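Local atomic coordinates of PHB depolymerase (Penicillium funiculosum, PDB entry 2D81), a protein that hydrolyses ester bonds of the biopolyester polyhydroxybutyrate, using a circularly permuted alpha/beta hydrolase fold. Residues S20-M24 and C284-V288; Q27-Y32 and A295-G299. All coordinates share one frame; numbering follows the deposited sequence.

Contact 1. Residues S20-M24 and C284-V288; sequences SGGYM and CWDWV. With RB3 ((1R)-3-{[(1R)-3-methoxy-1-methyl-3-oxopropyl]oxy}-1-methyl-3-oxopropyl (3R)-3-hydroxybutanoate), chain C.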
loop_
_atom_site.group_PDB
_atom_site.type_symbol
_atom_site.label_atom_id
_atom_site.label_comp_id
_atom_site.label_asym_id
_atom_site.label_seq_id
_atom_site.Cartn_x
_atom_site.Cartn_y
_atom_site.Cartn_z
ATOM N N SER A 20 -1.155 -7.991 1.958
ATOM C CA SER A 20 0.302 -7.913 2.016
ATOM C C SER A 20 0.733 -6.525 1.549
ATOM O O SER A 20 1.738 -5.987 2.016
ATOM C CB SER A 20 0.961 -9.000 1.144
ATOM O OG SER A 20 0.686 -8.827 -0.240
ATOM N N GLY A 21 -0.046 -5.945 0.640
ATOM C CA GLY A 21 0.204 -4.580 0.208
ATOM C C GLY A 21 -0.160 -3.563 1.274
ATOM O O GLY A 21 0.407 -2.467 1.320
ATOM N N GLY A 22 -1.111 -3.925 2.131
ATOM C CA GLY A 22 -1.454 -3.078 3.260
ATOM C C GLY A 22 -0.380 -3.135 4.331
ATOM O O GLY A 22 0.003 -2.111 4.895
ATOM N N TYR A 23 0.104 -4.339 4.618
ATOM C CA TYR A 23 1.251 -4.495 5.504
ATOM C C TYR A 23 2.412 -3.648 4.989
ATOM O O TYR A 23 3.007 -2.884 5.743
ATOM C CB TYR A 23 1.666 -5.970 5.585
ATOM C CG TYR A 23 1.001 -6.742 6.709
ATOM C CD1 TYR A 23 1.391 -6.550 8.033
ATOM C CD2 TYR A 23 -0.012 -7.665 6.451
ATOM C CE1 TYR A 23 0.795 -7.262 9.077
ATOM C CE2 TYR A 23 -0.622 -8.384 7.492
ATOM C CZ TYR A 23 -0.208 -8.174 8.799
ATOM O OH TYR A 23 -0.793 -8.877 9.834
ATOM N N MET A 24 2.726 -3.778 3.701
ATOM C CA MET A 24 3.820 -3.017 3.096
ATOM C C MET A 24 3.574 -1.508 3.150
ATOM O O MET A 24 4.495 -0.738 3.405
ATOM C CB MET A 24 4.036 -3.469 1.642
ATOM C CG MET A 24 5.159 -2.746 0.888
ATOM S SD MET A 24 6.781 -2.809 1.696
ATOM C CE MET A 24 7.324 -4.471 1.273
ATOM N N CYS A 284 3.449 -11.867 -3.168
ATOM C CA CYS A 284 3.101 -10.926 -2.110
ATOM C C CYS A 284 4.228 -9.921 -1.903
ATOM O O CYS A 284 5.379 -10.203 -2.227
ATOM C CB CYS A 284 2.923 -11.651 -0.790
ATOM S SG CYS A 284 1.820 -13.091 -0.693
ATOM N N TRP A 285 3.903 -8.771 -1.316
ATOM C CA TRP A 285 4.934 -7.858 -0.832
ATOM C C TRP A 285 5.528 -8.401 0.458
ATOM O O TRP A 285 4.858 -9.107 1.212
ATOM C CB TRP A 285 4.353 -6.461 -0.594
ATOM C CG TRP A 285 3.865 -5.836 -1.852
ATOM C CD1 TRP A 285 2.573 -5.747 -2.282
ATOM C CD2 TRP A 285 4.676 -5.279 -2.889
ATOM N NE1 TRP A 285 2.529 -5.170 -3.531
ATOM C CE2 TRP A 285 3.807 -4.875 -3.926
ATOM C CE3 TRP A 285 6.055 -5.086 -3.046
ATOM C CZ2 TRP A 285 4.273 -4.287 -5.106
ATOM C CZ3 TRP A 285 6.519 -4.502 -4.220
ATOM C CH2 TRP A 285 5.630 -4.110 -5.233
ATOM N N ASP A 286 6.791 -8.071 0.706
ATOM C CA ASP A 286 7.542 -8.710 1.782
ATOM C C ASP A 286 7.270 -8.094 3.155
ATOM O O ASP A 286 7.822 -7.048 3.499
ATOM C CB ASP A 286 9.038 -8.647 1.471
ATOM C CG ASP A 286 9.868 -9.472 2.431
ATOM O OD1 ASP A 286 9.279 -10.178 3.278
ATOM O OD2 ASP A 286 11.110 -9.414 2.333
ATOM N N TRP A 287 6.415 -8.752 3.935
ATOM C CA TRP A 287 6.193 -8.370 5.327
ATOM C C TRP A 287 6.599 -9.486 6.297
ATOM O O TRP A 287 6.230 -9.463 7.476
ATOM C CB TRP A 287 4.720 -8.000 5.553
ATOM C CG TRP A 287 3.744 -9.119 5.303
ATOM C CD1 TRP A 287 3.347 -9.612 4.091
ATOM C CD2 TRP A 287 3.052 -9.889 6.296
ATOM N NE1 TRP A 287 2.449 -10.640 4.268
ATOM C CE2 TRP A 287 2.251 -10.831 5.612
ATOM C CE3 TRP A 287 3.030 -9.873 7.697
ATOM C CZ2 TRP A 287 1.439 -11.751 6.281
ATOM C CZ3 TRP A 287 2.222 -10.790 8.365
ATOM C CH2 TRP A 287 1.436 -11.715 7.653
ATOM N N VAL A 288 7.369 -10.454 5.809
ATOM C CA VAL A 288 7.746 -11.602 6.637
ATOM C C VAL A 288 9.245 -11.882 6.639
ATOM O O VAL A 288 9.729 -12.692 7.436
ATOM C CB VAL A 288 7.011 -12.884 6.186
ATOM C CG1 VAL A 288 5.513 -12.687 6.318
ATOM C CG2 VAL A 288 7.387 -13.229 4.748
HETATM O O1M RB3 C . -4.156 -14.343 2.113
HETATM C C1A RB3 C . -3.443 -13.378 1.758
HETATM O O1A RB3 C . -2.890 -13.246 0.645
HETATM C C2A RB3 C . -3.232 -12.259 2.781
HETATM C C3A RB3 C . -1.745 -12.029 3.056
HETATM C C4A RB3 C . -1.608 -10.919 4.101
HETATM O O3A RB3 C . -1.166 -13.242 3.567
HETATM C C1B RB3 C . 0.099 -13.449 3.108
HETATM O O1B RB3 C . 0.787 -12.509 2.714
HETATM C C2B RB3 C . 0.638 -14.881 3.091
HETATM C C3B RB3 C . 2.159 -14.956 2.925
HETATM C C4B RB3 C . 2.882 -14.312 4.110
HETATM O O3B RB3 C . 2.552 -16.336 2.851
HETATM C C1C RB3 C . 2.462 -16.834 1.588
HETATM O O1C RB3 C . 1.569 -16.456 0.832
HETATM C C2C RB3 C . 3.479 -17.882 1.128
HETATM C C3C RB3 C . 2.784 -19.189 0.741
HETATM C C4C RB3 C . 3.812 -20.238 0.312
HETATM O O3C RB3 C . 2.015 -19.668 1.847
#
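Trp287 carries its CG between the backbone N and the carbonyl carbon (chi1 62°), and this turns its indole over the ring of Tyr23. The two form a face-to-face stack. The centroid of the Tyr23 ring lies 3.9 Å from that of the Trp287 six-membered ring, and the planes are only 9° apart. CG1 of Val288 covers the opposite indole face, so the ring is held flat from both sides. Its edge faces the bound trimer: Trp287 NE1 donates to RB3 O1B at 2.9 Å. The hydroxyl of Tyr23 bonds to the backbone O of Cys59.

Ser20 CB lies 3.8 Å from Trp287 NE1, and Ser20 OG takes a weak, long bond from Trp285 N at 3.4 Å. Cys284 SG, in a disulfide with Cys230, lies 3.6 Å from RB3 O1B. Met24 crosses Trp285 at about a right angle, with Met24 CB 3.7 Å from Trp285 CB. CE of Met24 reaches the backbone of Asp286, whose OD1 accepts from Val288 N, an Asx turn, and from Gly289 N.

The contact therefore forms one wall of the substrate pocket. Ser20 begins the helix right after an engineered alanine, probably at the nucleophile position of the alpha/beta hydrolase elbow. Strand 13-18 leads into this turn. Behind the pocket, Met24 and Trp285 both pack on Leu227 of strand 221-227 and on Gln302 of helix 301-314.

Contact 2. Residues Q27-Y32 and A295-G299; sequences QLGVAY and ADQIG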
loop_
_atom_site.group_PDB
_atom_site.type_symbol
_atom_site.label_atom_id
_atom_site.label_comp_id
_atom_site.label_asym_id
_atom_site.label_seq_id
_atom_site.Cartn_x
_atom_site.Cartn_y
_atom_site.Cartn_z
ATOM N N GLN A 27 4.506 -0.474 6.428
ATOM C CA GLN A 27 5.958 -0.537 6.553
ATOM C C GLN A 27 6.609 0.698 5.943
ATOM O O GLN A 27 7.510 1.285 6.542
ATOM C CB GLN A 27 6.503 -1.816 5.903
ATOM C CG GLN A 27 6.171 -3.062 6.716
ATOM C CD GLN A 27 6.674 -4.358 6.104
ATOM O OE1 GLN A 27 6.560 -5.420 6.717
ATOM N NE2 GLN A 27 7.217 -4.285 4.894
ATOM N N LEU A 28 6.147 1.098 4.762
ATOM C CA LEU A 28 6.623 2.331 4.133
ATOM C C LEU A 28 6.224 3.576 4.925
ATOM O O LEU A 28 7.030 4.490 5.110
ATOM C CB LEU A 28 6.081 2.437 2.706
ATOM C CG LEU A 28 6.688 1.466 1.691
ATOM C CD1 LEU A 28 5.761 1.315 0.489
ATOM C CD2 LEU A 28 8.058 1.979 1.261
ATOM N N GLY A 29 4.977 3.603 5.387
ATOM C CA GLY A 29 4.478 4.749 6.129
ATOM C C GLY A 29 5.223 4.984 7.432
ATOM O O GLY A 29 5.297 6.114 7.917
ATOM N N VAL A 30 5.778 3.918 7.997
ATOM C CA VAL A 30 6.558 4.019 9.227
ATOM C C VAL A 30 8.049 4.216 8.948
ATOM O O VAL A 30 8.643 5.209 9.380
ATOM C CB VAL A 30 6.364 2.759 10.110
ATOM C CG1 VAL A 30 7.310 2.793 11.302
ATOM C CG2 VAL A 30 4.914 2.680 10.580
ATOM N N ALA A 31 8.653 3.275 8.229
ATOM C CA ALA A 31 10.099 3.296 8.016
ATOM C C ALA A 31 10.522 4.517 7.208
ATOM O O ALA A 31 11.588 5.095 7.448
ATOM C CB ALA A 31 10.550 2.016 7.313
ATOM N N TYR A 32 9.681 4.908 6.253
ATOM C CA TYR A 32 9.935 6.098 5.451
ATOM C C TYR A 32 8.855 7.160 5.653
ATOM O O TYR A 32 8.373 7.755 4.693
ATOM C CB TYR A 32 10.021 5.737 3.962
ATOM C CG TYR A 32 11.242 4.930 3.576
ATOM C CD1 TYR A 32 11.255 3.541 3.696
ATOM C CD2 TYR A 32 12.382 5.557 3.071
ATOM C CE1 TYR A 32 12.368 2.794 3.317
ATOM C CE2 TYR A 32 13.506 4.818 2.690
ATOM C CZ TYR A 32 13.489 3.441 2.816
ATOM O OH TYR A 32 14.588 2.709 2.451
ATOM N N ALA A 295 13.461 -6.121 5.983
ATOM C CA ALA A 295 12.332 -5.929 5.073
ATOM C C ALA A 295 11.452 -4.726 5.418
ATOM O O ALA A 295 10.923 -4.067 4.521
ATOM C CB ALA A 295 11.476 -7.197 5.027
ATOM N N ASP A 296 11.280 -4.449 6.709
ATOM C CA ASP A 296 10.416 -3.348 7.124
ATOM C C ASP A 296 11.181 -2.159 7.701
ATOM O O ASP A 296 10.605 -1.304 8.376
ATOM C CB ASP A 296 9.357 -3.843 8.126
ATOM C CG ASP A 296 9.948 -4.305 9.452
ATOM O OD1 ASP A 296 11.177 -4.510 9.553
ATOM O OD2 ASP A 296 9.160 -4.479 10.406
ATOM N N GLN A 297 12.475 -2.093 7.405
ATOM C CA GLN A 297 13.312 -0.985 7.860
ATOM C C GLN A 297 13.910 -0.258 6.659
ATOM O O GLN A 297 13.847 -0.747 5.533
ATOM C CB GLN A 297 14.432 -1.513 8.760
ATOM C CG GLN A 297 13.925 -2.287 9.978
ATOM C CD GLN A 297 15.034 -3.022 10.712
ATOM O OE1 GLN A 297 15.815 -3.749 10.102
ATOM N NE2 GLN A 297 15.099 -2.843 12.026
ATOM N N ILE A 298 14.479 0.917 6.899
ATOM C CA ILE A 298 15.182 1.632 5.843
ATOM C C ILE A 298 16.194 0.679 5.204
ATOM O O ILE A 298 16.935 -0.009 5.903
ATOM C CB ILE A 298 15.904 2.880 6.416
ATOM C CG1 ILE A 298 14.862 3.872 6.948
ATOM C CG2 ILE A 298 16.762 3.540 5.334
ATOM C CD1 ILE A 298 15.436 4.993 7.830
ATOM N N GLY A 299 16.199 0.618 3.875
ATOM C CA GLY A 299 17.097 -0.297 3.190
ATOM C C GLY A 299 16.501 -1.649 2.824
ATOM O O GLY A 299 17.106 -2.401 2.057
#
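Gln27 lays its long side chain across the CB of Asp296. Its own CB starts 4.1 Å from Asp296 CB. Next comes CG, 3.6 Å from that same Asp296 CB, with the chain extended beyond (chi2 179°). CD makes the closest approach, 3.4 Å from Asp296 CB, and OE1 stays beside this methylene too. At the tip, NE2 passes Ala295 O at 3.7 Å and bonds instead to the backbone O of Asp286. The amide is thus held by packing on its flank and by a bond at its end. Its plane is turned 68° from the Asp296 carboxylate. OD1 of that carboxylate makes a salt bridge with Arg52.

The helix, 20-31, is the one that follows the probable nucleophile elbow of the alpha/beta hydrolase fold. Here its C-terminal half meets the loop before helix 301-314. Ala31 CB packs 3.5 Å from Asp296 O, an oxygen that is hydrogen-bonded to Tyr48 OH. Ile298 CG1 lies 3.5 Å from Ala31 O and over one face of the Tyr32 ring.

Tyr32 is the first residue to leave the helical course. Its ring reaches out to the loop, where Gly299 N donates to Tyr32 OH at 3.0 Å with a nearly straight angle of 167°. A phenylalanine here would probably leave the N-H of Gly299 without this acceptor and thin the packing against Ile298, which the hydroxyl oxygen approaches most closely. The other neighbours of the helix include Met303, which touches Gln27, Leu28 and Ala31, and Val307, which touches Tyr32.

From the N terminus the chain passes through strand 13-18 into helix 20-31, which supplies the first segment of both contacts. It then runs through seven strands of the main sheet before strand 277-280. In the loop that follows, 284-288 returns to the start of the helix and closes contact 1, spanning 259 residues. Further on, 295-299 reaches the helix end and closes contact 2, spanning 262. The segments alternate, so the two closures cross and do not nest. Their centres are about 11 Å apart, and Trp287 CA packs on Gln27 OE1. Together they tie one helix along its length to the loop between strand 277-280 and helix 301-314.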